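Local coordinates for type III restriction-modification enzyme EcoP15I Mod subunit (Escherichia coli, PDB 4ZCF), which methylates the second adenine of its 5'-CAGCAG-3' recognition site, on one strand, using S-adenosyl-L-methionine, and works with the Res subunit in DNA restriction, at residues 112-117 and 186-191; 118-123 and 193-198; 219-224 and 246-251. All coordinates share one frame; numbering follows the deposited sequence.

Contact 1: residues 112-117 and 186-191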
ATOM      1  N   ALA A 112      21.636   0.823  -4.320  1.00 38.77           N
ATOM      2  CA  ALA A 112      21.550   1.335  -5.694  1.00 36.89           C
ATOM      3  C   ALA A 112      20.131   1.499  -6.245  1.00 39.62           C
ATOM      4  O   ALA A 112      19.893   2.433  -7.009  1.00 37.96           O
ATOM      5  CB  ALA A 112      22.405   0.475  -6.636  1.00 36.80           C
ATOM      6  N   TYR A 113      19.204   0.596  -5.845  1.00 37.82           N
ATOM      7  CA  TYR A 113      17.826   0.464  -6.326  1.00 39.00           C
ATOM      8  C   TYR A 113      16.707   0.960  -5.447  1.00 47.34           C
ATOM      9  O   TYR A 113      15.549   0.901  -5.864  1.00 47.04           O
ATOM     10  CB  TYR A 113      17.556  -0.962  -6.843  1.00 39.46           C
ATOM     11  CG  TYR A 113      18.416  -1.278  -8.046  1.00 39.47           C
ATOM     12  CD1 TYR A 113      18.002  -0.940  -9.328  1.00 41.88           C
ATOM     13  CD2 TYR A 113      19.702  -1.801  -7.891  1.00 38.28           C
ATOM     14  CE1 TYR A 113      18.813  -1.185 -10.434  1.00 44.43           C
ATOM     15  CE2 TYR A 113      20.533  -2.009  -8.983  1.00 37.31           C
ATOM     16  CZ  TYR A 113      20.080  -1.718 -10.253  1.00 45.86           C
ATOM     17  OH  TYR A 113      20.879  -1.980 -11.338  1.00 48.10           O
ATOM     18  N   ALA A 114      16.967   1.343  -4.227  1.00 47.15           N
ATOM     19  CA  ALA A 114      15.993   2.100  -3.498  1.00 48.35           C
ATOM     20  C   ALA A 114      15.998   3.491  -4.041  1.00 55.19           C
ATOM     21  O   ALA A 114      17.044   3.982  -4.352  1.00 58.39           O
ATOM     22  CB  ALA A 114      16.361   2.105  -2.046  1.00 48.76           C
ATOM     23  N   GLU A 115      14.874   4.179  -4.104  1.00 49.31           N
ATOM     24  CA  GLU A 115      13.597   3.683  -4.538  1.00 47.47           C
ATOM     25  C   GLU A 115      13.518   3.966  -6.013  1.00 46.28           C
ATOM     26  O   GLU A 115      13.242   5.065  -6.401  1.00 43.67           O
ATOM     27  CB  GLU A 115      12.512   4.515  -3.855  1.00 48.83           C
ATOM     28  CG  GLU A 115      12.886   5.122  -2.501  1.00 57.52           C
ATOM     29  CD  GLU A 115      11.975   6.233  -2.006  1.00 73.93           C
ATOM     30  OE1 GLU A 115      11.902   7.283  -2.637  1.00 63.80           O
ATOM     31  OE2 GLU A 115      11.361   6.085  -0.946  1.00 66.56           O
ATOM     32  N   LYS A 116      13.750   2.967  -6.841  1.00 40.36           N
ATOM     33  CA  LYS A 116      13.898   3.180  -8.279  1.00 38.80           C
ATOM     34  C   LYS A 116      13.042   2.321  -9.164  1.00 39.34           C
ATOM     35  O   LYS A 116      12.970   2.613 -10.363  1.00 38.89           O
ATOM     36  CB  LYS A 116      15.377   3.027  -8.696  1.00 41.40           C
ATOM     37  CG  LYS A 116      16.324   3.930  -7.950  1.00 38.94           C
ATOM     38  CD  LYS A 116      17.193   4.752  -8.864  1.00 39.78           C
ATOM     39  CE  LYS A 116      18.000   5.751  -8.057  1.00 42.36           C
ATOM     40  NZ  LYS A 116      18.788   5.072  -6.973  1.00 51.21           N
ATOM     41  N   VAL A 117      12.436   1.244  -8.597  1.00 32.63           N
ATOM     42  CA  VAL A 117      11.554   0.272  -9.273  1.00 30.78           C
ATOM     43  C   VAL A 117      10.141   0.850  -9.430  1.00 35.92           C
ATOM     44  O   VAL A 117       9.565   1.303  -8.444  1.00 36.07           O
ATOM     45  CB  VAL A 117      11.551  -1.096  -8.520  1.00 32.34           C
ATOM     46  CG1 VAL A 117      10.796  -2.164  -9.291  1.00 31.42           C
ATOM     47  CG2 VAL A 117      12.972  -1.567  -8.239  1.00 31.64           C
ATOM     48  N   ARG A 186       9.715  -3.476  -0.642  1.00 36.94           N
ATOM     49  CA  ARG A 186       9.061  -2.158  -0.450  1.00 36.74           C
ATOM     50  C   ARG A 186      10.050  -0.980  -0.572  1.00 40.97           C
ATOM     51  O   ARG A 186       9.721   0.057  -1.155  1.00 41.98           O
ATOM     52  CB  ARG A 186       8.305  -2.105   0.896  1.00 35.00           C
ATOM     53  CG  ARG A 186       7.446  -0.851   1.104  1.00 39.18           C
ATOM     54  CD  ARG A 186       7.047  -0.733   2.555  1.00 50.71           C
ATOM     55  NE  ARG A 186       6.165   0.398   2.823  1.00 58.47           N
ATOM     56  CZ  ARG A 186       6.586   1.613   3.156  1.00 80.33           C
ATOM     57  NH1 ARG A 186       7.886   1.879   3.218  1.00 71.31           N
ATOM     58  NH2 ARG A 186       5.713   2.582   3.401  1.00 68.20           N
ATOM     59  N   GLU A 187      11.269  -1.179  -0.055  1.00 35.63           N
ATOM     60  CA  GLU A 187      12.371  -0.242  -0.056  1.00 35.57           C
ATOM     61  C   GLU A 187      12.819   0.131  -1.465  1.00 41.10           C
ATOM     62  O   GLU A 187      13.216   1.275  -1.686  1.00 41.31           O
ATOM     63  CB  GLU A 187      13.547  -0.833   0.724  1.00 37.88           C
ATOM     64  CG  GLU A 187      13.194  -1.369   2.119  1.00 53.11           C
ATOM     65  CD  GLU A 187      14.341  -1.603   3.088  1.00 73.52           C
ATOM     66  OE1 GLU A 187      15.449  -1.073   2.844  1.00 61.26           O
ATOM     67  OE2 GLU A 187      14.117  -2.276   4.121  1.00 74.20           O
ATOM     68  N   LEU A 188      12.721  -0.816  -2.431  1.00 37.32           N
ATOM     69  CA  LEU A 188      13.157  -0.618  -3.822  1.00 35.87           C
ATOM     70  C   LEU A 188      12.172   0.132  -4.676  1.00 39.80           C
ATOM     71  O   LEU A 188      12.534   0.675  -5.730  1.00 38.93           O
ATOM     72  CB  LEU A 188      13.495  -1.961  -4.476  1.00 35.55           C
ATOM     73  CG  LEU A 188      14.547  -2.867  -3.782  1.00 37.80           C
ATOM     74  CD1 LEU A 188      14.890  -4.029  -4.687  1.00 36.02           C
ATOM     75  CD2 LEU A 188      15.832  -2.080  -3.392  1.00 35.22           C
ATOM     76  N   MET A 189      10.921   0.196  -4.190  1.00 35.79           N
ATOM     77  CA  MET A 189       9.797   0.823  -4.853  1.00 33.18           C
ATOM     78  C   MET A 189       9.847   2.307  -4.818  1.00 38.80           C
ATOM     79  O   MET A 189       9.922   2.907  -3.749  1.00 39.96           O
ATOM     80  CB  MET A 189       8.493   0.354  -4.211  1.00 35.00           C
ATOM     81  CG  MET A 189       8.143  -1.073  -4.530  1.00 39.06           C
ATOM     82  SD  MET A 189       6.709  -1.704  -3.631  1.00 43.49           S
ATOM     83  CE  MET A 189       5.468  -0.702  -4.346  1.00 40.21           C
ATOM     84  N   ARG A 190       9.678   2.917  -5.993  1.00 36.96           N
ATOM     85  CA  ARG A 190       9.508   4.358  -6.190  1.00 35.99           C
ATOM     86  C   ARG A 190       8.202   4.729  -5.440  1.00 43.33           C
ATOM     87  O   ARG A 190       7.307   3.877  -5.309  1.00 44.12           O
ATOM     88  CB  ARG A 190       9.285   4.601  -7.682  1.00 31.51           C
ATOM     89  CG  ARG A 190      10.399   5.313  -8.425  1.00 30.35           C
ATOM     90  CD  ARG A 190      10.289   5.114  -9.942  1.00 37.43           C
ATOM     91  NE  ARG A 190       9.173   5.854 -10.536  1.00 45.67           N
ATOM     92  CZ  ARG A 190       9.010   6.077 -11.844  1.00 61.39           C
ATOM     93  NH1 ARG A 190       9.891   5.604 -12.725  1.00 39.04           N
ATOM     94  NH2 ARG A 190       7.962   6.773 -12.282  1.00 44.49           N
ATOM     95  N   GLU A 191       8.079   5.968  -4.956  1.00 40.08           N
ATOM     96  CA  GLU A 191       6.868   6.391  -4.235  1.00 39.76           C
ATOM     97  C   GLU A 191       5.590   6.203  -5.071  1.00 42.25           C
ATOM     98  O   GLU A 191       4.560   5.810  -4.543  1.00 42.55           O
ATOM     99  CB  GLU A 191       7.007   7.833  -3.758  1.00 41.32           C
ATOM    100  CG  GLU A 191       8.022   7.975  -2.635  1.00 54.92           C
ATOM    101  CD  GLU A 191       7.416   8.277  -1.280  1.00 77.35           C
ATOM    102  OE1 GLU A 191       7.157   9.474  -1.004  1.00 65.53           O
ATOM    103  OE2 GLU A 191       7.173   7.321  -0.506  1.00 67.88           O
TER
HETATM  104  O   HOH W   1      11.841   2.839 -12.753  1.00 36.32           O
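Backbone hydrogen bonds carry most of this contact. Leu188 O accepts two of them. Val117 N meets Leu188 O in the carbonyl plane at 2.9 Å, nearly straight at 168°. Lys116 N comes from above that plane and is more bent, at 135°. Arg190 N then returns a bond to Val117 O at 2.9 Å, so Val117 and Met189 form a short parallel bridge. The apolar part is small. Val117 CG2 lies beside Leu188 CB at 3.8 Å, and Leu188 CD2 reaches Tyr113 CB at 4.0 Å. Leu188 also packs on helix 102-113.

The charged groups sit at one side. A cis peptide precedes Glu115, whose CB rests 3.1 Å from Met189 O. The Glu115 and Glu191 side chains cross obliquely, their carboxylate planes only 20° apart, with Glu115 OE2 and Glu191 OE2 4.4 Å apart. Lys249 NZ is a long, weak ion partner of Glu115 OE2. An alanine at Glu115 would lose this carboxylate and would probably weaken the packing on Glu191 and the distant pairing with Lys249. Arg190 turns its guanidinium to Asp192 and Glu434. The two neighbouring carboxylates would probably raise each other's affinity for a proton, with Lys249 tempering the effect.

Contact 2: residues 118-123 and 193-198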
ATOM      1  N   LYS A 118       9.589   0.847 -10.662  1.00 33.10           N
ATOM      2  CA  LYS A 118       8.231   1.364 -10.926  1.00 31.96           C
ATOM      3  C   LYS A 118       7.185   0.291 -10.662  1.00 36.82           C
ATOM      4  O   LYS A 118       6.056   0.610 -10.288  1.00 36.90           O
ATOM      5  CB  LYS A 118       8.087   1.852 -12.378  1.00 32.55           C
ATOM      6  CG  LYS A 118       7.081   2.996 -12.549  1.00 31.76           C
ATOM      7  CD  LYS A 118       6.941   3.388 -14.016  1.00 47.37           C
ATOM      8  CE  LYS A 118       6.104   4.632 -14.289  1.00 57.74           C
ATOM      9  NZ  LYS A 118       4.759   4.600 -13.643  1.00 51.71           N
ATOM     10  N   MET A 119       7.537  -0.988 -10.914  1.00 32.25           N
ATOM     11  CA  MET A 119       6.601  -2.090 -10.738  1.00 30.26           C
ATOM     12  C   MET A 119       7.295  -3.348 -10.311  1.00 32.97           C
ATOM     13  O   MET A 119       8.364  -3.673 -10.820  1.00 33.65           O
ATOM     14  CB  MET A 119       5.833  -2.353 -12.049  1.00 32.45           C
ATOM     15  CG  MET A 119       4.606  -3.230 -11.885  1.00 37.02           C
ATOM     16  SD  MET A 119       4.030  -3.896 -13.474  1.00 42.05           S
ATOM     17  CE  MET A 119       3.518  -5.464 -12.999  1.00 36.74           C
ATOM     18  N   ILE A 120       6.638  -4.093  -9.430  1.00 27.75           N
ATOM     19  CA  ILE A 120       7.039  -5.411  -8.992  1.00 26.33           C
ATOM     20  C   ILE A 120       5.905  -6.347  -9.306  1.00 34.30           C
ATOM     21  O   ILE A 120       4.768  -6.083  -8.917  1.00 34.30           O
ATOM     22  CB  ILE A 120       7.401  -5.470  -7.481  1.00 27.81           C
ATOM     23  CG1 ILE A 120       8.612  -4.522  -7.141  1.00 27.07           C
ATOM     24  CG2 ILE A 120       7.632  -6.930  -7.008  1.00 24.04           C
ATOM     25  CD1 ILE A 120       9.021  -4.495  -5.647  1.00 17.43           C
ATOM     26  N   TYR A 121       6.199  -7.431 -10.046  1.00 33.30           N
ATOM     27  CA  TYR A 121       5.258  -8.518 -10.273  1.00 32.47           C
ATOM     28  C   TYR A 121       5.912  -9.751  -9.706  1.00 34.19           C
ATOM     29  O   TYR A 121       7.045 -10.029 -10.046  1.00 34.73           O
ATOM     30  CB  TYR A 121       4.888  -8.757 -11.757  1.00 34.39           C
ATOM     31  CG  TYR A 121       4.022 -10.001 -11.882  1.00 35.52           C
ATOM     32  CD1 TYR A 121       2.723 -10.024 -11.366  1.00 36.68           C
ATOM     33  CD2 TYR A 121       4.563 -11.206 -12.322  1.00 35.90           C
ATOM     34  CE1 TYR A 121       1.964 -11.190 -11.362  1.00 33.41           C
ATOM     35  CE2 TYR A 121       3.826 -12.388 -12.274  1.00 37.18           C
ATOM     36  CZ  TYR A 121       2.517 -12.366 -11.824  1.00 38.78           C
ATOM     37  OH  TYR A 121       1.776 -13.513 -11.798  1.00 37.09           O
ATOM     38  N   ILE A 122       5.222 -10.495  -8.865  1.00 31.04           N
ATOM     39  CA  ILE A 122       5.756 -11.747  -8.314  1.00 30.74           C
ATOM     40  C   ILE A 122       4.727 -12.867  -8.321  1.00 32.57           C
ATOM     41  O   ILE A 122       3.553 -12.621  -8.085  1.00 29.85           O
ATOM     42  CB  ILE A 122       6.509 -11.654  -6.936  1.00 32.78           C
ATOM     43  CG1 ILE A 122       5.744 -10.873  -5.867  1.00 31.44           C
ATOM     44  CG2 ILE A 122       7.948 -11.204  -7.099  1.00 33.01           C
ATOM     45  CD1 ILE A 122       6.069 -11.368  -4.405  1.00 31.78           C
ATOM     46  N   ASP A 123       5.176 -14.096  -8.620  1.00 31.35           N
ATOM     47  CA  ASP A 123       4.334 -15.285  -8.557  1.00 32.12           C
ATOM     48  C   ASP A 123       4.968 -16.176  -7.474  1.00 38.89           C
ATOM     49  O   ASP A 123       5.837 -16.998  -7.761  1.00 39.98           O
ATOM     50  CB  ASP A 123       4.210 -15.961  -9.921  1.00 33.67           C
ATOM     51  CG  ASP A 123       3.468 -17.280  -9.970  1.00 45.70           C
ATOM     52  OD1 ASP A 123       2.553 -17.480  -9.145  1.00 48.72           O
ATOM     53  OD2 ASP A 123       3.738 -18.077 -10.903  1.00 48.69           O
ATOM     54  N   GLY A 193       5.304   3.964  -7.355  1.00 33.21           N
ATOM     55  CA  GLY A 193       5.452   2.565  -7.738  1.00 31.49           C
ATOM     56  C   GLY A 193       4.411   1.655  -7.139  1.00 35.33           C
ATOM     57  O   GLY A 193       3.678   2.057  -6.228  1.00 34.78           O
ATOM     58  N   THR A 194       4.304   0.425  -7.710  1.00 33.41           N
ATOM     59  CA  THR A 194       3.312  -0.605  -7.367  1.00 32.96           C
ATOM     60  C   THR A 194       3.862  -2.023  -7.340  1.00 36.84           C
ATOM     61  O   THR A 194       4.770  -2.353  -8.086  1.00 38.26           O
ATOM     62  CB  THR A 194       2.110  -0.580  -8.353  1.00 38.89           C
ATOM     63  OG1 THR A 194       2.577  -0.540  -9.700  1.00 42.35           O
ATOM     64  CG2 THR A 194       1.146   0.564  -8.100  1.00 30.87           C
ATOM     65  N   ILE A 195       3.285  -2.858  -6.487  1.00 32.68           N
ATOM     66  CA  ILE A 195       3.554  -4.285  -6.389  1.00 32.18           C
ATOM     67  C   ILE A 195       2.271  -5.022  -6.807  1.00 33.87           C
ATOM     68  O   ILE A 195       1.190  -4.576  -6.467  1.00 34.41           O
ATOM     69  CB  ILE A 195       4.121  -4.753  -5.001  1.00 35.35           C
ATOM     70  CG1 ILE A 195       4.431  -6.278  -5.001  1.00 35.74           C
ATOM     71  CG2 ILE A 195       3.215  -4.346  -3.824  1.00 35.66           C
ATOM     72  CD1 ILE A 195       5.391  -6.778  -3.952  1.00 46.02           C
ATOM     73  N   PHE A 196       2.407  -6.117  -7.568  1.00 29.71           N
ATOM     74  CA  PHE A 196       1.361  -7.046  -8.041  1.00 27.44           C
ATOM     75  C   PHE A 196       1.776  -8.453  -7.531  1.00 32.83           C
ATOM     76  O   PHE A 196       2.932  -8.845  -7.708  1.00 32.89           O
ATOM     77  CB  PHE A 196       1.317  -7.010  -9.582  1.00 27.68           C
ATOM     78  CG  PHE A 196       0.693  -5.788 -10.221  1.00 26.94           C
ATOM     79  CD1 PHE A 196       1.363  -4.577 -10.247  1.00 28.02           C
ATOM     80  CD2 PHE A 196      -0.565  -5.855 -10.810  1.00 29.48           C
ATOM     81  CE1 PHE A 196       0.779  -3.440 -10.831  1.00 28.82           C
ATOM     82  CE2 PHE A 196      -1.136  -4.727 -11.419  1.00 31.89           C
ATOM     83  CZ  PHE A 196      -0.449  -3.530 -11.443  1.00 28.74           C
ATOM     84  N   ILE A 197       0.880  -9.165  -6.805  1.00 30.57           N
ATOM     85  CA  ILE A 197       1.152 -10.493  -6.222  1.00 28.52           C
ATOM     86  C   ILE A 197       0.088 -11.498  -6.583  1.00 33.65           C
ATOM     87  O   ILE A 197      -1.053 -11.366  -6.131  1.00 34.06           O
ATOM     88  CB  ILE A 197       1.393 -10.495  -4.682  1.00 30.97           C
ATOM     89  CG1 ILE A 197       2.242  -9.293  -4.205  1.00 30.68           C
ATOM     90  CG2 ILE A 197       1.998 -11.855  -4.219  1.00 30.12           C
ATOM     91  CD1 ILE A 197       2.330  -9.107  -2.696  1.00 31.55           C
ATOM     92  N   SER A 198       0.469 -12.529  -7.366  1.00 31.44           N
ATOM     93  CA  SER A 198      -0.406 -13.634  -7.758  1.00 31.77           C
ATOM     94  C   SER A 198      -0.537 -14.596  -6.601  1.00 36.64           C
ATOM     95  O   SER A 198       0.462 -14.944  -5.979  1.00 35.46           O
ATOM     96  CB  SER A 198       0.181 -14.409  -8.938  1.00 35.70           C
ATOM     97  OG  SER A 198      -0.019 -13.730 -10.163  1.00 40.69           O
TER
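Strands 119-122 and 193-198 run parallel, 7° apart, and five backbone hydrogen bonds join them, from Thr194 N to Lys118 O at one end to Ser198 N and Ile122 O at the other. Met119, Tyr121, Thr194 and Phe196 occupy one face. Met119 CG is anti to its backbone N, and the chain bends at chi3. This brings Met119 CE to 3.6 Å from Phe196 CD1. The sulfur approaches the ring obliquely, 4.8 Å from Met119 SD to the Phe196 centroid, as a Met-aromatic contact. Phe196 CB sits in the plane of the Tyr121 ring, at its edge, 3.8 Å from Tyr121 CD1. Tyr121 reaches along the strand, and its OH makes a hydrogen bond with Ser198 OG. Helix 420-430 packs on Met119 and Phe196.

The other face is all isoleucine. Ile120 CG2 meets Ile195 CD1 at 3.8 Å, crossing obliquely. Ile122 and Ile197 lie side by side, and Leu182 of helix 171-188 touches Ile122, Ile195 and Ile197. Asp123, salt-bridged to Lys418, opens the DPPY motif, a predicted S-adenosyl methionine site. The parallel strands with helix 171-188 between them form a beta-alpha-beta crossover of the Rossmann-like methyltransferase core.

Contact 3: residues 219-224 and 246-251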
ATOM      1  N   ASN A 219      -2.807   2.065   1.293  1.00 35.93           N
ATOM      2  CA  ASN A 219      -2.022   1.886   0.071  1.00 33.85           C
ATOM      3  C   ASN A 219      -2.455   0.680  -0.739  1.00 34.96           C
ATOM      4  O   ASN A 219      -1.814   0.364  -1.730  1.00 34.25           O
ATOM      5  CB  ASN A 219      -0.517   1.900   0.380  1.00 31.41           C
ATOM      6  CG  ASN A 219      -0.043   3.211   0.955  1.00 38.68           C
ATOM      7  OD1 ASN A 219      -0.245   4.302   0.384  1.00 35.53           O
ATOM      8  ND2 ASN A 219       0.573   3.135   2.115  1.00 27.02           N
ATOM      9  N   HIS A 220      -3.554   0.004  -0.341  1.00 30.68           N
ATOM     10  CA  HIS A 220      -4.104  -1.085  -1.144  1.00 29.30           C
ATOM     11  C   HIS A 220      -4.740  -0.414  -2.395  1.00 35.11           C
ATOM     12  O   HIS A 220      -5.482   0.571  -2.252  1.00 35.43           O
ATOM     13  CB  HIS A 220      -5.134  -1.884  -0.341  1.00 28.97           C
ATOM     14  CG  HIS A 220      -5.833  -2.963  -1.121  1.00 32.37           C
ATOM     15  ND1 HIS A 220      -7.216  -2.963  -1.287  1.00 34.41           N
ATOM     16  CD2 HIS A 220      -5.329  -4.042  -1.757  1.00 33.52           C
ATOM     17  CE1 HIS A 220      -7.494  -4.039  -2.001  1.00 33.21           C
ATOM     18  NE2 HIS A 220      -6.395  -4.720  -2.306  1.00 33.24           N
ATOM     19  N   VAL A 221      -4.383  -0.892  -3.610  1.00 30.64           N
ATOM     20  CA  VAL A 221      -4.912  -0.378  -4.876  1.00 29.47           C
ATOM     21  C   VAL A 221      -6.250  -1.106  -5.267  1.00 34.22           C
ATOM     22  O   VAL A 221      -7.247  -0.466  -5.654  1.00 34.58           O
ATOM     23  CB  VAL A 221      -3.813  -0.408  -5.975  1.00 33.02           C
ATOM     24  CG1 VAL A 221      -4.384  -0.212  -7.374  1.00 32.94           C
ATOM     25  CG2 VAL A 221      -2.733   0.633  -5.695  1.00 32.57           C
ATOM     26  N   GLY A 222      -6.249  -2.427  -5.103  1.00 28.66           N
ATOM     27  CA  GLY A 222      -7.363  -3.314  -5.397  1.00 26.14           C
ATOM     28  C   GLY A 222      -6.841  -4.702  -5.674  1.00 30.89           C
ATOM     29  O   GLY A 222      -5.622  -4.928  -5.679  1.00 30.77           O
ATOM     30  N   ASP A 223      -7.767  -5.657  -5.860  1.00 27.32           N
ATOM     31  CA  ASP A 223      -7.460  -7.043  -6.174  1.00 26.11           C
ATOM     32  C   ASP A 223      -8.127  -7.360  -7.459  1.00 31.77           C
ATOM     33  O   ASP A 223      -9.230  -6.878  -7.725  1.00 29.05           O
ATOM     34  CB  ASP A 223      -7.901  -8.009  -5.064  1.00 27.68           C
ATOM     35  CG  ASP A 223      -7.384  -7.605  -3.685  1.00 42.13           C
ATOM     36  OD1 ASP A 223      -6.167  -7.241  -3.576  1.00 41.63           O
ATOM     37  OD2 ASP A 223      -8.197  -7.595  -2.725  1.00 47.92           O
ATOM     38  N   LEU A 224      -7.406  -8.107  -8.296  1.00 31.06           N
ATOM     39  CA  LEU A 224      -7.861  -8.541  -9.604  1.00 31.37           C
ATOM     40  C   LEU A 224      -8.179 -10.024  -9.532  1.00 32.67           C
ATOM     41  O   LEU A 224      -7.529 -10.771  -8.802  1.00 28.17           O
ATOM     42  CB  LEU A 224      -6.798  -8.280 -10.697  1.00 31.50           C
ATOM     43  CG  LEU A 224      -6.181  -6.875 -10.755  1.00 34.52           C
ATOM     44  CD1 LEU A 224      -4.807  -6.912 -11.453  1.00 33.43           C
ATOM     45  CD2 LEU A 224      -7.116  -5.887 -11.464  1.00 35.73           C
ATOM     46  N   VAL A 246      -2.813  -5.909  -5.472  1.00 30.88           N
ATOM     47  CA  VAL A 246      -2.042  -4.747  -5.942  1.00 29.94           C
ATOM     48  C   VAL A 246      -1.908  -3.726  -4.801  1.00 36.03           C
ATOM     49  O   VAL A 246      -2.889  -3.440  -4.114  1.00 38.53           O
ATOM     50  CB  VAL A 246      -2.687  -4.127  -7.223  1.00 31.69           C
ATOM     51  CG1 VAL A 246      -1.822  -3.035  -7.823  1.00 31.15           C
ATOM     52  CG2 VAL A 246      -2.995  -5.190  -8.270  1.00 30.94           C
ATOM     53  N   TYR A 247      -0.694  -3.236  -4.559  1.00 30.88           N
ATOM     54  CA  TYR A 247      -0.414  -2.224  -3.533  1.00 30.36           C
ATOM     55  C   TYR A 247       0.520  -1.189  -4.140  1.00 34.75           C
ATOM     56  O   TYR A 247       1.160  -1.439  -5.149  1.00 32.10           O
ATOM     57  CB  TYR A 247       0.217  -2.837  -2.249  1.00 31.07           C
ATOM     58  CG  TYR A 247      -0.758  -3.489  -1.284  1.00 31.09           C
ATOM     59  CD1 TYR A 247      -1.351  -4.714  -1.579  1.00 32.23           C
ATOM     60  CD2 TYR A 247      -1.073  -2.890  -0.066  1.00 31.22           C
ATOM     61  CE1 TYR A 247      -2.272  -5.299  -0.717  1.00 29.64           C
ATOM     62  CE2 TYR A 247      -1.998  -3.468   0.805  1.00 31.55           C
ATOM     63  CZ  TYR A 247      -2.577  -4.684   0.483  1.00 32.13           C
ATOM     64  OH  TYR A 247      -3.438  -5.306   1.350  1.00 33.17           O
ATOM     65  N   THR A 248       0.559  -0.018  -3.537  1.00 34.80           N
ATOM     66  CA  THR A 248       1.393   1.103  -3.944  1.00 34.89           C
ATOM     67  C   THR A 248       2.334   1.438  -2.789  1.00 39.56           C
ATOM     68  O   THR A 248       2.075   1.007  -1.662  1.00 38.99           O
ATOM     69  CB  THR A 248       0.510   2.268  -4.431  1.00 37.49           C
ATOM     70  OG1 THR A 248       1.326   3.330  -4.911  1.00 35.05           O
ATOM     71  CG2 THR A 248      -0.451   2.767  -3.383  1.00 33.69           C
ATOM     72  N   LYS A 249       3.458   2.140  -3.065  1.00 36.60           N
ATOM     73  CA  LYS A 249       4.369   2.542  -1.990  1.00 35.69           C
ATOM     74  C   LYS A 249       3.738   3.723  -1.250  1.00 37.82           C
ATOM     75  O   LYS A 249       3.640   3.714  -0.027  1.00 36.29           O
ATOM     76  CB  LYS A 249       5.750   2.913  -2.533  1.00 37.62           C
ATOM     77  CG  LYS A 249       6.858   2.395  -1.639  1.00 40.58           C
ATOM     78  CD  LYS A 249       7.348   3.404  -0.617  1.00 38.99           C
ATOM     79  CE  LYS A 249       8.653   2.963   0.005  1.00 41.16           C
ATOM     80  NZ  LYS A 249       9.794   2.985  -0.974  1.00 40.93           N
ATOM     81  N   ASN A 250       3.242   4.694  -2.020  1.00 35.31           N
ATOM     82  CA  ASN A 250       2.555   5.868  -1.515  1.00 36.10           C
ATOM     83  C   ASN A 250       1.353   6.159  -2.392  1.00 41.06           C
ATOM     84  O   ASN A 250       1.528   6.664  -3.509  1.00 39.61           O
ATOM     85  CB  ASN A 250       3.496   7.083  -1.500  1.00 36.80           C
ATOM     86  CG  ASN A 250       2.978   8.270  -0.748  1.00 52.65           C
ATOM     87  OD1 ASN A 250       1.810   8.350  -0.362  1.00 42.90           O
ATOM     88  ND2 ASN A 250       3.847   9.237  -0.543  1.00 52.68           N
ATOM     89  N   LYS A 251       0.130   5.901  -1.853  1.00 38.46           N
ATOM     90  CA  LYS A 251      -1.141   6.155  -2.527  1.00 39.58           C
ATOM     91  C   LYS A 251      -1.296   7.584  -3.040  1.00 45.79           C
ATOM     92  O   LYS A 251      -1.958   7.797  -4.054  1.00 46.68           O
ATOM     93  CB  LYS A 251      -2.315   5.763  -1.623  1.00 43.67           C
ATOM     94  CG  LYS A 251      -3.668   5.646  -2.346  1.00 57.51           C
ATOM     95  CD  LYS A 251      -3.837   4.381  -3.160  1.00 59.77           C
ATOM     96  CE  LYS A 251      -5.197   4.351  -3.799  1.00 76.43           C
ATOM     97  NZ  LYS A 251      -5.449   3.080  -4.524  1.00 90.93           N
TER
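Lys249 NZ is the best-held polar atom here. Two carbonyls grip it, Met189 O and Arg186 O. At this end Asn219 does the joining to residues 246-251. Asn219 OD1 takes the amide of Lys251 at 2.8 Å from Lys251 N, which stands above the side-chain carbonyl plane. Asn219 O accepts Thr248 N, in plane, at 3.0 Å. Asn219 ND2 is used by Phe215 O, so the side-chain amide is held through both its oxygen and its nitrogen.

The strands are antiparallel. Val221 N bonds to Val246 O, and Val246 N to Gly222 O, nearly along the C=O axis. Between the His220-Tyr247 and Gly222-Val246 pairs the register shifts by one, a beta bulge. His220 lies over one face of the Tyr247 ring. His220 CA makes a CH-pi contact 3.9 Å from the Tyr247 centroid, and His220 CD2 comes to 3.5 Å from Tyr247 CE1. The two rings are inclined by 56°. Val221, at the bulge, points toward the partner strand, and Val221 CB packs on Val246 CG1 at 3.8 Å. Leu224 CD1 meets Val246 CG2. Ile237 of the second subunit packs on Val221, Leu224 and Val246. Lys251 bends at chi2 and brings NZ to a weak bond with His220 O, close to Val221.

His220 CG is anti to its backbone N, chi1 176°. This directs the imidazole along its own strand, and His220 NE2 donates to Asp223 OD1 at 2.8 Å, 171° at the hydrogen. Gly222 N sits over the ring centre. The carboxylate probably keeps a proton on NE2 and may favour the charged form of the imidazole.

How the contacts relate
The buried core is contact 2, its centre about 3 Å from the centre of the chain. Contact 1 lies partly buried at the start of strand 117-122 and at the short strand 189-190 that precedes strand 193-199. Contact 3 is buried, but partly by the second subunit. Strand 193-199 of contact 2 neighbours strand 241-248 of contact 3, and Ile195 N probably bonds to Tyr247 O between them. Met189 of contact 1 packs on Ile120 and Thr194 of contact 2. Lys249 of contact 3 also reaches contact 1. Chemistry follows place: parallel strands with mostly apolar faces in the middle, carboxylates at the edge of contact 1, and an antiparallel, bulged pair with polar side-chain bonds in contact 3.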